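Local atomic coordinates of D-alanyl-D-alanine carboxypeptidase (Vibrio cholerae, PDB entry 5TR7), a protein that probably removes the C-terminal D-alanine from cell-wall precursor peptides, as a serine-type, penicillin-binding carboxypeptidase of the S11 family. Residues A[214-219]-A[246-251]; A[14-19]-A[160-165]; A[108-111]-A[116-119]. All coordinates share one frame; numbering follows the deposited sequence.

Overall arrangement
All three are packing contacts, mostly carbon on carbon with some oxygens against carbon, and no hydrogen bond crosses them. Interactions 1 and 2 belong to the five-stranded antiparallel sheet: 246-251 is on a helix at one face, 160-165 on a helix that meets the sheet through S215 OG and I161 CD1. Their centres lie about 13 Å apart. Interaction 1 is partly buried, a phenylalanine ring under a glutamate chain; interaction 2 is a surface contact, a tyrosine reaching a helix with its phenol end. Interaction 3, about 36 Å from interaction 1 between centres, joins two consecutive helices beyond the sheet and is partly buried, with small aliphatic groups and one ring.

Interaction 1: A[214-219]-A[246-251]; sequences SSATEG and YGFRFF
The ring of F248, on the last turns of helix 233-251, packs under E218 of strand 209-218, with its CZ end against A216; the CB atoms of both strand residues point at the helix. E218 lies over one face of the ring: its CB stands 3.7 Å from the ring centroid of F248, only 11° off the normal, a CH-pi contact. The glutamate chain is extended, with CG trans to its own N (chi1 -177°), and this carries the carboxylate across the ring toward the helix. There E218 OE2 comes to 3.6 Å from F248 CD2 and equally close to F248 CB, while the carboxylate and ring planes are turned 33° apart. A216 works at the far end of the ring. Its carbonyl O reaches F248 CZ at 3.6 Å from the edge, near the ring plane, and its methyl CB meets the same CZ at 3.8 Å. In F248 the ring is swung opposite the carbonyl carbon, which aims CZ at the strand backbone between the two residues. M195, in a loop, and L223 of strand 221-230 also touch the ring, which is buried, whereas the glutamate stays at the solvent side. S215 and T217 turn to the other face of the sheet; S215 OG bonds to R222 and to the backbone O of L223. The strand and helix axes pass 9.9 Å apart. The last helix of the carboxypeptidase domain, laid against one face of the five-stranded antiparallel sheet, is characteristic of the serine penicillin-binding protein and beta-lactamase fold.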
# COMPACT_ATOMS: atom_id res chain seq x y z
N SER A 214 5.12 6.33 -2.89
CA SER A 214 5.42 7.33 -1.89
C SER A 214 4.60 8.59 -2.07
O SER A 214 4.06 8.79 -3.12
CB SER A 214 6.92 7.68 -1.95
OG SER A 214 7.27 8.13 -3.26
N SER A 215 4.50 9.42 -1.01
CA SER A 215 3.89 10.70 -1.10
C SER A 215 4.68 11.62 -0.18
O SER A 215 5.13 11.19 0.85
CB SER A 215 2.39 10.68 -0.71
OG SER A 215 1.80 11.95 -0.93
N ALA A 216 4.76 12.90 -0.53
CA ALA A 216 5.49 13.87 0.25
C ALA A 216 4.93 15.22 0.04
O ALA A 216 4.24 15.47 -0.97
CB ALA A 216 6.98 13.87 -0.19
N THR A 217 5.24 16.10 0.99
CA THR A 217 4.82 17.48 0.90
C THR A 217 6.02 18.40 1.06
O THR A 217 7.05 18.03 1.63
CB THR A 217 3.78 17.87 1.95
OG1 THR A 217 4.31 17.68 3.25
CG2 THR A 217 2.51 17.05 1.83
N GLU A 218 5.87 19.61 0.52
CA GLU A 218 6.90 20.69 0.58
C GLU A 218 6.12 21.96 0.26
O GLU A 218 5.52 22.09 -0.81
CB GLU A 218 8.09 20.45 -0.39
CG GLU A 218 9.19 21.50 -0.28
CD GLU A 218 10.25 21.45 -1.39
OE1 GLU A 218 10.35 22.47 -2.14
OE2 GLU A 218 10.96 20.43 -1.56
N GLY A 219 6.03 22.85 1.23
CA GLY A 219 5.24 24.03 1.06
C GLY A 219 3.80 23.63 0.85
O GLY A 219 3.26 22.81 1.58
N TYR A 246 12.44 16.19 -8.21
CA TYR A 246 12.17 16.75 -9.51
C TYR A 246 10.75 17.37 -9.52
O TYR A 246 10.55 18.45 -10.00
CB TYR A 246 12.27 15.64 -10.57
CG TYR A 246 11.69 16.04 -11.90
CD1 TYR A 246 12.42 16.88 -12.78
CD2 TYR A 246 10.47 15.60 -12.29
CE1 TYR A 246 11.90 17.29 -14.02
CE2 TYR A 246 9.93 15.94 -13.54
CZ TYR A 246 10.62 16.81 -14.38
OH TYR A 246 10.03 17.13 -15.57
N GLY A 247 9.79 16.71 -8.95
CA GLY A 247 8.42 17.24 -8.95
C GLY A 247 8.34 18.56 -8.18
O GLY A 247 7.63 19.47 -8.58
N PHE A 248 9.06 18.64 -7.05
CA PHE A 248 9.02 19.86 -6.23
C PHE A 248 9.65 21.01 -6.97
O PHE A 248 9.16 22.12 -6.88
CB PHE A 248 9.61 19.63 -4.83
CG PHE A 248 8.76 18.69 -3.95
CD1 PHE A 248 7.41 18.92 -3.77
CD2 PHE A 248 9.36 17.66 -3.24
CE1 PHE A 248 6.64 18.10 -2.96
CE2 PHE A 248 8.61 16.83 -2.43
CZ PHE A 248 7.24 17.06 -2.28
N ARG A 249 10.71 20.71 -7.71
CA ARG A 249 11.37 21.68 -8.55
C ARG A 249 10.58 22.00 -9.85
O ARG A 249 10.72 23.08 -10.39
CB ARG A 249 12.78 21.20 -8.91
CG ARG A 249 13.79 21.36 -7.78
CD ARG A 249 15.11 20.61 -8.01
NE ARG A 249 15.31 20.25 -9.44
CZ ARG A 249 15.31 19.01 -9.95
NH1 ARG A 249 15.29 17.90 -9.17
NH2 ARG A 249 15.45 18.85 -11.28
N PHE A 250 9.79 21.07 -10.35
CA PHE A 250 9.00 21.26 -11.61
C PHE A 250 8.09 22.47 -11.57
O PHE A 250 7.96 23.18 -12.55
CB PHE A 250 8.12 20.04 -11.87
CG PHE A 250 7.24 20.12 -13.09
CD1 PHE A 250 6.03 20.83 -13.08
CD2 PHE A 250 7.52 19.32 -14.19
CE1 PHE A 250 5.19 20.83 -14.20
CE2 PHE A 250 6.69 19.33 -15.32
CZ PHE A 250 5.52 20.10 -15.33
N PHE A 251 7.38 22.63 -10.47
CA PHE A 251 6.50 23.77 -10.37
C PHE A 251 7.29 25.08 -10.24
O PHE A 251 6.83 26.14 -10.67
CB PHE A 251 5.44 23.56 -9.29
CG PHE A 251 4.41 22.50 -9.64
CD1 PHE A 251 3.67 22.61 -10.83
CD2 PHE A 251 4.10 21.45 -8.74
CE1 PHE A 251 2.69 21.67 -11.16
CE2 PHE A 251 3.11 20.53 -9.06
CZ PHE A 251 2.41 20.63 -10.28

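Interaction 2: A[14-19]-A[160-165]; sequences MDYHSG and LIRDVP
Y16 stretches its ring from the end of strand 10-15 to the last turn of helix 150-163, where it meets I161 and R162. With CG trans to the backbone N (chi1 169°), the tyrosine is extended away from its own chain, and its CE1, CZ and OH end meets the helix. Its CE1 atom touches I161 CG2 at 3.5 Å, the closest apolar approach, and the same methyl group lies 3.8 Å from Y16 CZ. The approach is oblique to the ring plane. Beyond the ring, the phenol oxygen presses on the backbone of the next residue: Y16 OH is 3.1 Å from R162 CA and likewise 3.1 Å from R162 CB. R162 N is also near that oxygen, but the angle is too poor for a hydrogen bond. I161 thus offers its CG2 branch to the tyrosine, and its CD1 branch reaches S215 on the sheet; R222 of strand 221-230 touches both Y16 and I161. The contact therefore ties the turn after strand 10-15 to helix 150-163, which lies against the sheet in the penicillin-binding protein fold, with the I161 side chain about 11 Å from that of K201, a predicted substrate-binding residue. The backbone O of Y16 also accepts a hydrogen bond from Q158 on the same helix. R162 gives the tyrosine only its inner carbons. Its chain bends at chi2 and chi3 and turns the guanidinium away, where NH1 forms a salt bridge with D163 OD2 at 2.8 Å. D15 OD2 accepts from S18 N, an Asx motif across the turn that contains Y16; S18 OG adds a second bond from the same face of the carboxylate.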
# COMPACT_ATOMS: atom_id res chain seq x y z
N MET A 14 2.95 11.96 -9.88
CA MET A 14 1.69 12.67 -10.02
C MET A 14 1.52 13.77 -9.03
O MET A 14 1.86 13.62 -7.86
CB MET A 14 0.56 11.65 -9.84
CG MET A 14 -0.84 12.22 -9.78
SD MET A 14 -2.08 10.95 -9.46
CE MET A 14 -2.21 10.23 -11.09
N ASP A 15 1.02 14.89 -9.51
CA ASP A 15 0.65 16.00 -8.64
C ASP A 15 -0.65 15.57 -7.91
O ASP A 15 -1.64 15.27 -8.55
CB ASP A 15 0.39 17.27 -9.47
CG ASP A 15 -0.38 18.33 -8.72
OD1 ASP A 15 -0.19 18.52 -7.50
OD2 ASP A 15 -1.23 18.96 -9.36
N TYR A 16 -0.62 15.54 -6.58
CA TYR A 16 -1.75 15.13 -5.80
C TYR A 16 -2.94 16.01 -6.03
O TYR A 16 -4.04 15.51 -6.04
CB TYR A 16 -1.46 15.11 -4.27
CG TYR A 16 -2.71 14.94 -3.43
CD1 TYR A 16 -3.17 13.66 -3.08
CD2 TYR A 16 -3.44 16.03 -2.97
CE1 TYR A 16 -4.32 13.51 -2.35
CE2 TYR A 16 -4.59 15.87 -2.20
CZ TYR A 16 -5.02 14.60 -1.91
OH TYR A 16 -6.19 14.37 -1.18
N HIS A 17 -2.74 17.32 -6.15
CA HIS A 17 -3.87 18.25 -6.27
C HIS A 17 -4.72 18.06 -7.54
O HIS A 17 -5.91 17.79 -7.46
CB HIS A 17 -3.42 19.72 -6.15
CG HIS A 17 -2.64 19.99 -4.89
ND1 HIS A 17 -3.08 19.61 -3.63
CD2 HIS A 17 -1.46 20.63 -4.69
CE1 HIS A 17 -2.18 19.95 -2.72
NE2 HIS A 17 -1.18 20.55 -3.34
N SER A 18 -4.10 18.19 -8.70
CA SER A 18 -4.80 18.09 -9.98
C SER A 18 -4.85 16.71 -10.53
O SER A 18 -5.65 16.44 -11.40
CB SER A 18 -4.07 18.91 -11.03
OG SER A 18 -2.79 18.33 -11.29
N GLY A 19 -3.98 15.83 -10.08
CA GLY A 19 -3.90 14.47 -10.64
C GLY A 19 -3.08 14.40 -11.91
O GLY A 19 -2.99 13.36 -12.57
N LEU A 160 -6.15 7.16 -1.08
CA LEU A 160 -5.96 6.89 0.34
C LEU A 160 -5.84 8.19 1.12
O LEU A 160 -6.46 8.38 2.17
CB LEU A 160 -4.71 6.06 0.62
CG LEU A 160 -4.73 4.55 0.49
CD1 LEU A 160 -3.29 4.00 0.46
CD2 LEU A 160 -5.61 3.91 1.55
N ILE A 161 -4.99 9.07 0.64
CA ILE A 161 -4.79 10.38 1.29
C ILE A 161 -6.03 11.21 1.19
O ILE A 161 -6.45 11.86 2.11
CB ILE A 161 -3.69 11.09 0.55
CG1 ILE A 161 -2.39 10.31 0.67
CG2 ILE A 161 -3.59 12.54 0.98
CD1 ILE A 161 -1.29 10.79 -0.28
N ARG A 162 -6.68 11.15 0.05
CA ARG A 162 -7.87 11.99 -0.16
C ARG A 162 -9.12 11.58 0.52
O ARG A 162 -9.88 12.45 0.98
CB ARG A 162 -8.19 12.00 -1.68
CG ARG A 162 -9.30 12.92 -2.12
CD ARG A 162 -10.19 12.13 -3.08
NE ARG A 162 -9.58 11.78 -4.31
CZ ARG A 162 -9.87 10.72 -5.08
NH1 ARG A 162 -10.64 9.70 -4.77
NH2 ARG A 162 -9.23 10.62 -6.20
N ASP A 163 -9.42 10.29 0.49
CA ASP A 163 -10.77 9.79 0.94
C ASP A 163 -10.76 9.16 2.30
O ASP A 163 -11.77 9.22 2.98
CB ASP A 163 -11.30 8.73 -0.04
CG ASP A 163 -11.36 9.18 -1.48
OD1 ASP A 163 -11.57 10.36 -1.69
OD2 ASP A 163 -11.39 8.32 -2.41
N VAL A 164 -9.63 8.55 2.71
CA VAL A 164 -9.52 7.90 4.05
C VAL A 164 -8.31 8.43 4.89
O VAL A 164 -7.37 7.67 5.22
CB VAL A 164 -9.55 6.40 3.92
CG1 VAL A 164 -10.97 5.94 3.41
CG2 VAL A 164 -8.47 5.90 3.00
N PRO A 165 -8.33 9.72 5.22
CA PRO A 165 -7.15 10.35 5.94
C PRO A 165 -6.74 9.64 7.25
O PRO A 165 -5.57 9.48 7.51
CB PRO A 165 -7.55 11.82 6.13
CG PRO A 165 -9.10 11.89 5.81
CD PRO A 165 -9.47 10.65 4.97

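Interaction 3: A[108-111]-A[116-119]; sequences EHVA and AFVD
A111 and V110 of helix 100-111 form two bumps that press on A116 and F117 of helix 114-127. The two helices are joined by a very short turn, a helix-turn-helix pair in the all-helical part of the penicillin-binding protein fold. The methyl of A111 is the central bump. This CB fits into the shallow hollow between the two residues opposite: 3.9 Å from A116 CB, 4.1 Å from F117 CB and 3.6 Å from F117 N, so it bears on the backbone of the second helix as well as on its side chains. The backbones come correspondingly close, with the CA atoms of A111 and F117 only 5.1 Å apart. Just before it in the chain, V110 meets the edge of the F117 ring rather than its face. The ring, extended with CG trans to the backbone N (chi1 -176°), runs past the valine, whose CB and CG1 both lie along the CD1–CE1 edge. T41 and V44 of helix 37-50 also touch this ring, so F117 links the pair to the helix that carries K38, the predicted proton acceptor, whose side chain is about 9 Å from that of F117. At the turn itself, T113 OG1 is hydrogen-bonded to A116 N. The methyl of A116 fills in beside the first helix: A116 CB lies 3.4 Å from the carbonyl O of A111.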
# COMPACT_ATOMS: atom_id res chain seq x y z
N GLU A 108 -12.00 -11.09 6.23
CA GLU A 108 -13.08 -11.89 6.76
C GLU A 108 -13.97 -11.10 7.71
O GLU A 108 -15.19 -11.25 7.67
CB GLU A 108 -12.57 -13.16 7.43
CG GLU A 108 -11.92 -14.16 6.49
CD GLU A 108 -11.44 -15.43 7.19
OE1 GLU A 108 -11.30 -15.50 8.46
OE2 GLU A 108 -11.26 -16.43 6.45
N HIS A 109 -13.38 -10.26 8.54
CA HIS A 109 -14.19 -9.47 9.49
C HIS A 109 -15.10 -8.49 8.73
O HIS A 109 -16.20 -8.18 9.15
CB HIS A 109 -13.23 -8.68 10.41
CG HIS A 109 -13.91 -7.84 11.43
ND1 HIS A 109 -14.56 -8.39 12.51
CD2 HIS A 109 -14.02 -6.50 11.58
CE1 HIS A 109 -15.03 -7.44 13.28
NE2 HIS A 109 -14.74 -6.28 12.73
N VAL A 110 -14.58 -7.96 7.62
CA VAL A 110 -15.35 -7.00 6.83
C VAL A 110 -16.43 -7.63 5.96
O VAL A 110 -17.53 -7.18 5.98
CB VAL A 110 -14.43 -6.13 5.95
CG1 VAL A 110 -15.20 -5.36 4.90
CG2 VAL A 110 -13.64 -5.15 6.79
N ALA A 111 -16.11 -8.67 5.21
CA ALA A 111 -17.06 -9.27 4.27
C ALA A 111 -17.33 -10.77 4.41
O ALA A 111 -17.82 -11.36 3.46
CB ALA A 111 -16.56 -8.95 2.86
N ALA A 116 -15.51 -12.40 -0.99
CA ALA A 116 -16.41 -11.26 -0.99
C ALA A 116 -15.62 -10.01 -0.75
O ALA A 116 -15.88 -8.98 -1.34
CB ALA A 116 -17.50 -11.44 0.05
N PHE A 117 -14.59 -10.08 0.09
CA PHE A 117 -13.76 -8.85 0.35
C PHE A 117 -13.13 -8.42 -0.95
O PHE A 117 -13.13 -7.23 -1.28
CB PHE A 117 -12.73 -9.06 1.43
CG PHE A 117 -11.94 -7.82 1.78
CD1 PHE A 117 -12.45 -6.89 2.65
CD2 PHE A 117 -10.70 -7.58 1.20
CE1 PHE A 117 -11.70 -5.74 2.99
CE2 PHE A 117 -9.99 -6.44 1.48
CZ PHE A 117 -10.47 -5.53 2.43
N VAL A 118 -12.69 -9.39 -1.74
CA VAL A 118 -12.12 -9.12 -3.07
C VAL A 118 -13.17 -8.45 -3.99
O VAL A 118 -12.85 -7.56 -4.76
CB VAL A 118 -11.49 -10.37 -3.69
CG1 VAL A 118 -11.00 -10.06 -5.06
CG2 VAL A 118 -10.30 -10.86 -2.87
N ASP A 119 -14.42 -8.87 -3.89
CA ASP A 119 -15.49 -8.18 -4.67
C ASP A 119 -15.50 -6.70 -4.28
O ASP A 119 -15.49 -5.83 -5.14
CB ASP A 119 -16.90 -8.80 -4.39
CG ASP A 119 -17.05 -10.22 -4.91
OD1 ASP A 119 -16.19 -10.63 -5.72
OD2 ASP A 119 -18.06 -10.92 -4.60